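Local coordinates for protein arginine kinase (Anthopleura japonica, PDB 4RF6) that catalyses transfer of a phosphoryl group from ATP to L-arginine, yielding N(omega)-phospho-L-arginine and ADP, at residues Val486-Lys491 with Leu587-Met592; Phe662-Arg667 with Phe684-Arg689. All blocks are in the same frame, centred on the assembly; numbering follows the deposited sequence.

Contacts 1 and 2 lie in the same eight-stranded antiparallel sheet, in the C-terminal domain of the second kinase repeat. Contact 1 joins strand 587-594 to strand 479-488. Contact 2 joins strand 683-688 to strand 664-668, an outermost strand of the sheet. Strand 638-645 runs between the two pairs. The contact centres are 20 Å apart and the nearest atoms about 9 Å, so they do not touch. Along the chain, contact 1 closes before contact 2 opens. Helix 696-714 packs on contact 2, and its first residue, E696, pairs with R488 of contact 1. Contact 1 thus lies in the interior of the sheet and contact 2 at its edge, with this helix bridging them.

Contact 1 of 2, residues Val486-Lys491 with Leu587-Met592; sequences VARNVK and LRIISM
V486 and I589 face each other as an antiparallel hydrogen-bonded pair. V486 N donates to I589 O at 2.8 Å. I589 N returns the bond to V486 O, also at 2.8 Å. R488 and L587 form the next such pair. R488 N reaches L587 O at 2.8 Å. L587 N reaches R488 O at 2.9 Å. This last bond is the more bent, with an N-H...O angle of 139°. A487 and R588 form the non-hydrogen-bonded pair between them, with both side chains on the other face of the sheet.

The R488 chain bends at chi2 (-71°), which folds the guanidinium back over its own strand. NH1 donates a hydrogen bond to A487 O at 2.9 Å, from above the carbonyl plane. V486 CG2 lies 4.1 Å above the centre of the guanidinium plane. NH1 also hydrogen-bonds T636 O, while NH2 forms a salt bridge with E696. Y626 adds a cation-pi contact.

Apolar packing lies on the face of V486 and I589, where helix 598-616 packs. V486 CG2 touches I589 CB at 4.0 Å, and both residues also meet V609 of that helix. Past the end of the pairing, L587 CD1 reaches across to V490 CG2.

Four backbone bonds hold the register of this buried contact. The buried guanidinium has several polar partners, and the acidic one probably offsets its positive charge.

Contact 2 of 2, residues Phe662-Arg667 with Phe684-Arg689; sequences FHIQAR and FDISNR
I664, A666 and I686 form the apolar centre. I664 CD1 meets I686 CG2 at 3.9 Å, the two side chains lying obliquely to each other. I686 CG2 stands anti to the backbone N, while its CG1 branch carries CD1 to within 4.1 Å of A666 CB. A666 CB also comes near F684 CD1, meeting the ring obliquely. Helix 696-714 packs on this face: M703 touches I664 and L710 touches I686.

The backbone ladder comes next. Q665 and S687 are a hydrogen-bonded pair, with Q665 N on S687 O and S687 N on Q665 O, both at 2.9 Å. A666 and I686 follow as a non-hydrogen-bonded pair. R667 N then bonds D685 O at 2.7 Å. At the other end, R689 N donates to H663 O, which extends the backbone bonding past the last strand residue, N688.

The polar edge lies on the face of Q665, S687 and D685. Q665 CG sits between its backbone N and carbonyl carbon (chi1 61°), which packs it against S687 OG. The extended chain beyond brings NE2 to the same OG, a weak bond at 3.4 Å. R689 crosses the Q665 side chain at an angle, with CG 3.8 Å from Q665 CB. A water lies 2.7 Å from I664 O and close to R689 NE, a bridge whose details are doubtful. D685 turns to R639 in a salt bridge. N688 points away from strand 664-668, and its OD1 accepts from A640 N. Both link the pair to strand 638-645.

The pair forms the edge of the eight-stranded antiparallel sheet, with helices packed on it, that is the core of the phosphagen kinase catalytic domain. Strand 664-668 is outermost within the chain.

Contact 1 of 2, residues Val486-Lys491 with Leu587-Met592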
loop_
_atom_site.group_PDB
_atom_site.type_symbol
_atom_site.label_atom_id
_atom_site.label_comp_id
_atom_site.label_asym_id
_atom_site.label_seq_id
_atom_site.Cartn_x
_atom_site.Cartn_y
_atom_site.Cartn_z
ATOM N N VAL A 486 12.457 -17.609 15.871
ATOM C CA VAL A 486 12.422 -18.444 14.669
ATOM C C VAL A 486 11.736 -17.697 13.530
ATOM O O VAL A 486 10.775 -16.957 13.741
ATOM C CB VAL A 486 11.747 -19.830 14.887
ATOM C CG1 VAL A 486 12.524 -20.667 15.886
ATOM C CG2 VAL A 486 10.304 -19.674 15.327
ATOM N N ALA A 487 12.259 -17.871 12.324
ATOM C CA ALA A 487 11.593 -17.374 11.130
ATOM C C ALA A 487 10.741 -18.510 10.585
ATOM O O ALA A 487 11.186 -19.654 10.544
ATOM C CB ALA A 487 12.612 -16.944 10.094
ATOM N N ARG A 488 9.524 -18.201 10.153
ATOM C CA ARG A 488 8.665 -19.215 9.553
ATOM C C ARG A 488 7.902 -18.597 8.389
ATOM O O ARG A 488 7.653 -17.387 8.377
ATOM C CB ARG A 488 7.687 -19.784 10.586
ATOM C CG ARG A 488 8.313 -20.620 11.705
ATOM C CD ARG A 488 8.820 -21.967 11.179
ATOM N NE ARG A 488 9.302 -22.824 12.263
ATOM C CZ ARG A 488 10.568 -22.878 12.667
ATOM N NH1 ARG A 488 11.497 -22.130 12.073
ATOM N NH2 ARG A 488 10.908 -23.681 13.667
ATOM N N ASN A 489 7.553 -19.418 7.402
ATOM C CA ASN A 489 6.658 -18.964 6.347
ATOM C C ASN A 489 5.449 -19.887 6.244
ATOM O O ASN A 489 5.559 -21.085 6.514
ATOM C CB ASN A 489 7.402 -18.816 5.021
ATOM C CG ASN A 489 8.395 -17.659 5.046
ATOM O OD1 ASN A 489 8.047 -16.521 4.728
ATOM N ND2 ASN A 489 9.628 -17.942 5.457
ATOM N N VAL A 490 4.297 -19.321 5.890
ATOM C CA VAL A 490 3.034 -20.059 5.938
ATOM C C VAL A 490 2.837 -20.951 4.709
ATOM O O VAL A 490 2.992 -20.504 3.567
ATOM C CB VAL A 490 1.831 -19.101 6.126
ATOM C CG1 VAL A 490 0.531 -19.880 6.182
ATOM C CG2 VAL A 490 1.993 -18.280 7.396
ATOM N N LYS A 491 2.510 -22.218 4.948
ATOM C CA LYS A 491 2.372 -23.189 3.869
ATOM C C LYS A 491 1.243 -22.797 2.922
ATOM O O LYS A 491 0.207 -22.279 3.355
ATOM C CB LYS A 491 2.130 -24.592 4.432
ATOM C CG LYS A 491 2.253 -25.693 3.385
ATOM C CD LYS A 491 1.993 -27.072 3.972
ATOM C CE LYS A 491 2.089 -28.132 2.885
ATOM N NZ LYS A 491 1.868 -29.498 3.419
ATOM N N LEU A 587 6.536 -14.748 9.019
ATOM C CA LEU A 587 6.516 -14.821 10.474
ATOM C C LEU A 587 7.915 -14.723 11.069
ATOM O O LEU A 587 8.812 -15.498 10.705
ATOM C CB LEU A 587 5.873 -16.128 10.933
ATOM C CG LEU A 587 4.406 -16.302 10.567
ATOM C CD1 LEU A 587 3.940 -17.717 10.840
ATOM C CD2 LEU A 587 3.577 -15.304 11.361
ATOM N N ARG A 588 8.101 -13.769 11.978
ATOM C CA ARG A 588 9.272 -13.777 12.847
ATOM C C ARG A 588 8.757 -13.883 14.275
ATOM O O ARG A 588 8.040 -13.000 14.759
ATOM C CB ARG A 588 10.120 -12.523 12.669
ATOM C CG ARG A 588 11.460 -12.626 13.380
ATOM C CD ARG A 588 12.043 -11.262 13.683
ATOM N NE ARG A 588 13.228 -10.978 12.882
ATOM C CZ ARG A 588 14.255 -10.251 13.313
ATOM N NH1 ARG A 588 14.237 -9.740 14.538
ATOM N NH2 ARG A 588 15.300 -10.037 12.524
ATOM N N ILE A 589 9.113 -14.976 14.938
ATOM C CA ILE A 589 8.489 -15.339 16.205
ATOM C C ILE A 589 9.540 -15.355 17.305
ATOM O O ILE A 589 10.533 -16.077 17.203
ATOM C CB ILE A 589 7.793 -16.705 16.084
ATOM C CG1 ILE A 589 6.912 -16.720 14.828
ATOM C CG2 ILE A 589 6.977 -17.004 17.339
ATOM C CD1 ILE A 589 6.259 -18.055 14.499
ATOM N N ILE A 590 9.321 -14.557 18.352
ATOM C CA ILE A 590 10.359 -14.301 19.351
ATOM C C ILE A 590 9.890 -14.492 20.797
ATOM O O ILE A 590 8.921 -13.864 21.232
ATOM C CB ILE A 590 10.910 -12.870 19.207
ATOM C CG1 ILE A 590 11.354 -12.602 17.768
ATOM C CG2 ILE A 590 12.064 -12.628 20.180
ATOM C CD1 ILE A 590 11.811 -11.181 17.519
ATOM N N SER A 591 10.596 -15.345 21.540
ATOM C CA SER A 591 10.339 -15.536 22.967
ATOM C C SER A 591 11.523 -14.962 23.745
ATOM O O SER A 591 12.680 -15.158 23.351
ATOM C CB SER A 591 10.141 -17.020 23.293
ATOM O OG SER A 591 9.784 -17.205 24.656
ATOM N N MET A 592 11.239 -14.255 24.838
ATOM C CA MET A 592 12.243 -13.413 25.483
ATOM C C MET A 592 12.022 -13.265 26.994
ATOM O O MET A 592 10.887 -13.101 27.450
ATOM C CB MET A 592 12.202 -12.030 24.832
ATOM C CG MET A 592 10.821 -11.694 24.260
ATOM S SD MET A 592 10.636 -10.007 23.655
ATOM C CE MET A 592 12.345 -9.589 23.317
#

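Contact 2 of 2, residues Phe662-Arg667 with Phe684-Arg689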
loop_
_atom_site.group_PDB
_atom_site.type_symbol
_atom_site.label_atom_id
_atom_site.label_comp_id
_atom_site.label_asym_id
_atom_site.label_seq_id
_atom_site.Cartn_x
_atom_site.Cartn_y
_atom_site.Cartn_z
ATOM N N PHE A 662 30.187 -26.638 20.840
ATOM C CA PHE A 662 28.749 -26.400 20.932
ATOM C C PHE A 662 28.189 -25.470 19.858
ATOM O O PHE A 662 27.012 -25.091 19.904
ATOM C CB PHE A 662 28.383 -25.930 22.343
ATOM C CG PHE A 662 28.631 -26.972 23.387
ATOM C CD1 PHE A 662 27.801 -28.080 23.477
ATOM C CD2 PHE A 662 29.715 -26.874 24.249
ATOM C CE1 PHE A 662 28.032 -29.062 24.425
ATOM C CE2 PHE A 662 29.950 -27.852 25.199
ATOM C CZ PHE A 662 29.105 -28.948 25.283
ATOM N N HIS A 663 29.036 -25.130 18.890
ATOM C CA HIS A 663 28.630 -24.360 17.719
ATOM C C HIS A 663 27.959 -23.045 18.092
ATOM O O HIS A 663 26.946 -22.661 17.502
ATOM C CB HIS A 663 27.722 -25.202 16.813
ATOM C CG HIS A 663 28.226 -26.593 16.587
ATOM N ND1 HIS A 663 29.516 -26.856 16.180
ATOM C CD2 HIS A 663 27.618 -27.796 16.720
ATOM C CE1 HIS A 663 29.683 -28.163 16.075
ATOM N NE2 HIS A 663 28.546 -28.755 16.395
ATOM N N ILE A 664 28.534 -22.369 19.084
ATOM C CA ILE A 664 28.075 -21.051 19.501
ATOM C C ILE A 664 29.183 -20.021 19.280
ATOM O O ILE A 664 30.350 -20.384 19.095
ATOM C CB ILE A 664 27.605 -21.051 20.970
ATOM C CG1 ILE A 664 28.706 -21.570 21.901
ATOM C CG2 ILE A 664 26.356 -21.915 21.130
ATOM C CD1 ILE A 664 28.293 -21.599 23.371
ATOM N N GLN A 665 28.810 -18.743 19.273
ATOM C CA GLN A 665 29.759 -17.658 19.060
ATOM C C GLN A 665 29.387 -16.518 19.999
ATOM O O GLN A 665 28.208 -16.299 20.287
ATOM C CB GLN A 665 29.710 -17.177 17.607
ATOM C CG GLN A 665 28.349 -16.624 17.205
ATOM C CD GLN A 665 28.271 -16.236 15.743
ATOM O OE1 GLN A 665 29.294 -16.020 15.086
ATOM N NE2 GLN A 665 27.048 -16.144 15.222
ATOM N N ALA A 666 30.385 -15.795 20.489
ATOM C CA ALA A 666 30.117 -14.718 21.432
ATOM C C ALA A 666 30.461 -13.379 20.807
ATOM O O ALA A 666 31.544 -13.218 20.244
ATOM C CB ALA A 666 30.902 -14.924 22.715
ATOM N N ARG A 667 29.543 -12.422 20.897
ATOM C CA ARG A 667 29.812 -11.065 20.425
ATOM C C ARG A 667 29.399 -10.032 21.478
ATOM O O ARG A 667 28.492 -10.274 22.278
ATOM C CB ARG A 667 29.147 -10.810 19.066
ATOM C CG ARG A 667 29.560 -11.829 18.007
ATOM C CD ARG A 667 29.455 -11.303 16.582
ATOM N NE ARG A 667 30.516 -11.852 15.736
ATOM C CZ ARG A 667 30.435 -11.995 14.416
ATOM N NH1 ARG A 667 29.329 -11.641 13.773
ATOM N NH2 ARG A 667 31.457 -12.500 13.736
ATOM N N PHE A 684 28.065 -10.174 26.896
ATOM C CA PHE A 684 28.351 -10.780 25.610
ATOM C C PHE A 684 27.059 -11.367 25.062
ATOM O O PHE A 684 26.246 -11.911 25.816
ATOM C CB PHE A 684 29.401 -11.886 25.753
ATOM C CG PHE A 684 30.766 -11.396 26.174
ATOM C CD1 PHE A 684 31.835 -11.461 25.295
ATOM C CD2 PHE A 684 30.986 -10.893 27.451
ATOM C CE1 PHE A 684 33.095 -11.024 25.670
ATOM C CE2 PHE A 684 32.245 -10.450 27.837
ATOM C CZ PHE A 684 33.302 -10.517 26.942
ATOM N N ASP A 685 26.858 -11.232 23.756
ATOM C CA ASP A 685 25.779 -11.941 23.092
ATOM C C ASP A 685 26.304 -13.306 22.686
ATOM O O ASP A 685 27.201 -13.403 21.848
ATOM C CB ASP A 685 25.310 -11.193 21.846
ATOM C CG ASP A 685 24.173 -11.908 21.131
ATOM O OD1 ASP A 685 24.428 -12.946 20.484
ATOM O OD2 ASP A 685 23.025 -11.427 21.212
ATOM N N ILE A 686 25.754 -14.357 23.287
ATOM C CA ILE A 686 26.065 -15.717 22.880
ATOM C C ILE A 686 24.959 -16.186 21.956
ATOM O O ILE A 686 23.790 -16.203 22.348
ATOM C CB ILE A 686 26.109 -16.667 24.081
ATOM C CG1 ILE A 686 26.859 -16.018 25.239
ATOM C CG2 ILE A 686 26.714 -18.023 23.673
ATOM C CD1 ILE A 686 28.272 -16.519 25.417
ATOM N N SER A 687 25.314 -16.567 20.732
ATOM C CA SER A 687 24.313 -17.010 19.771
ATOM C C SER A 687 24.728 -18.295 19.062
ATOM O O SER A 687 25.909 -18.639 19.020
ATOM C CB SER A 687 24.038 -15.908 18.744
ATOM O OG SER A 687 25.194 -15.627 17.977
ATOM N N ASN A 688 23.752 -19.001 18.500
ATOM C CA ASN A 688 24.033 -20.225 17.761
ATOM C C ASN A 688 24.676 -19.918 16.407
ATOM O O ASN A 688 24.335 -18.924 15.762
ATOM C CB ASN A 688 22.739 -21.004 17.549
ATOM C CG ASN A 688 21.738 -20.228 16.715
ATOM O OD1 ASN A 688 21.205 -19.201 17.156
ATOM N ND2 ASN A 688 21.490 -20.700 15.500
ATOM N N ARG A 689 25.595 -20.777 15.973
ATOM C CA ARG A 689 26.260 -20.587 14.683
ATOM C C ARG A 689 25.534 -21.282 13.528
ATOM O O ARG A 689 25.591 -20.822 12.381
ATOM C CB ARG A 689 27.713 -21.066 14.749
ATOM C CG ARG A 689 28.653 -20.132 15.510
ATOM C CD ARG A 689 29.894 -19.823 14.682
ATOM N NE ARG A 689 31.034 -20.675 15.019
ATOM C CZ ARG A 689 31.943 -21.098 14.142
ATOM N NH1 ARG A 689 31.843 -20.767 12.860
ATOM N NH2 ARG A 689 32.948 -21.864 14.543
HETATM O O HOH W 1 31.930 -21.478 17.179
#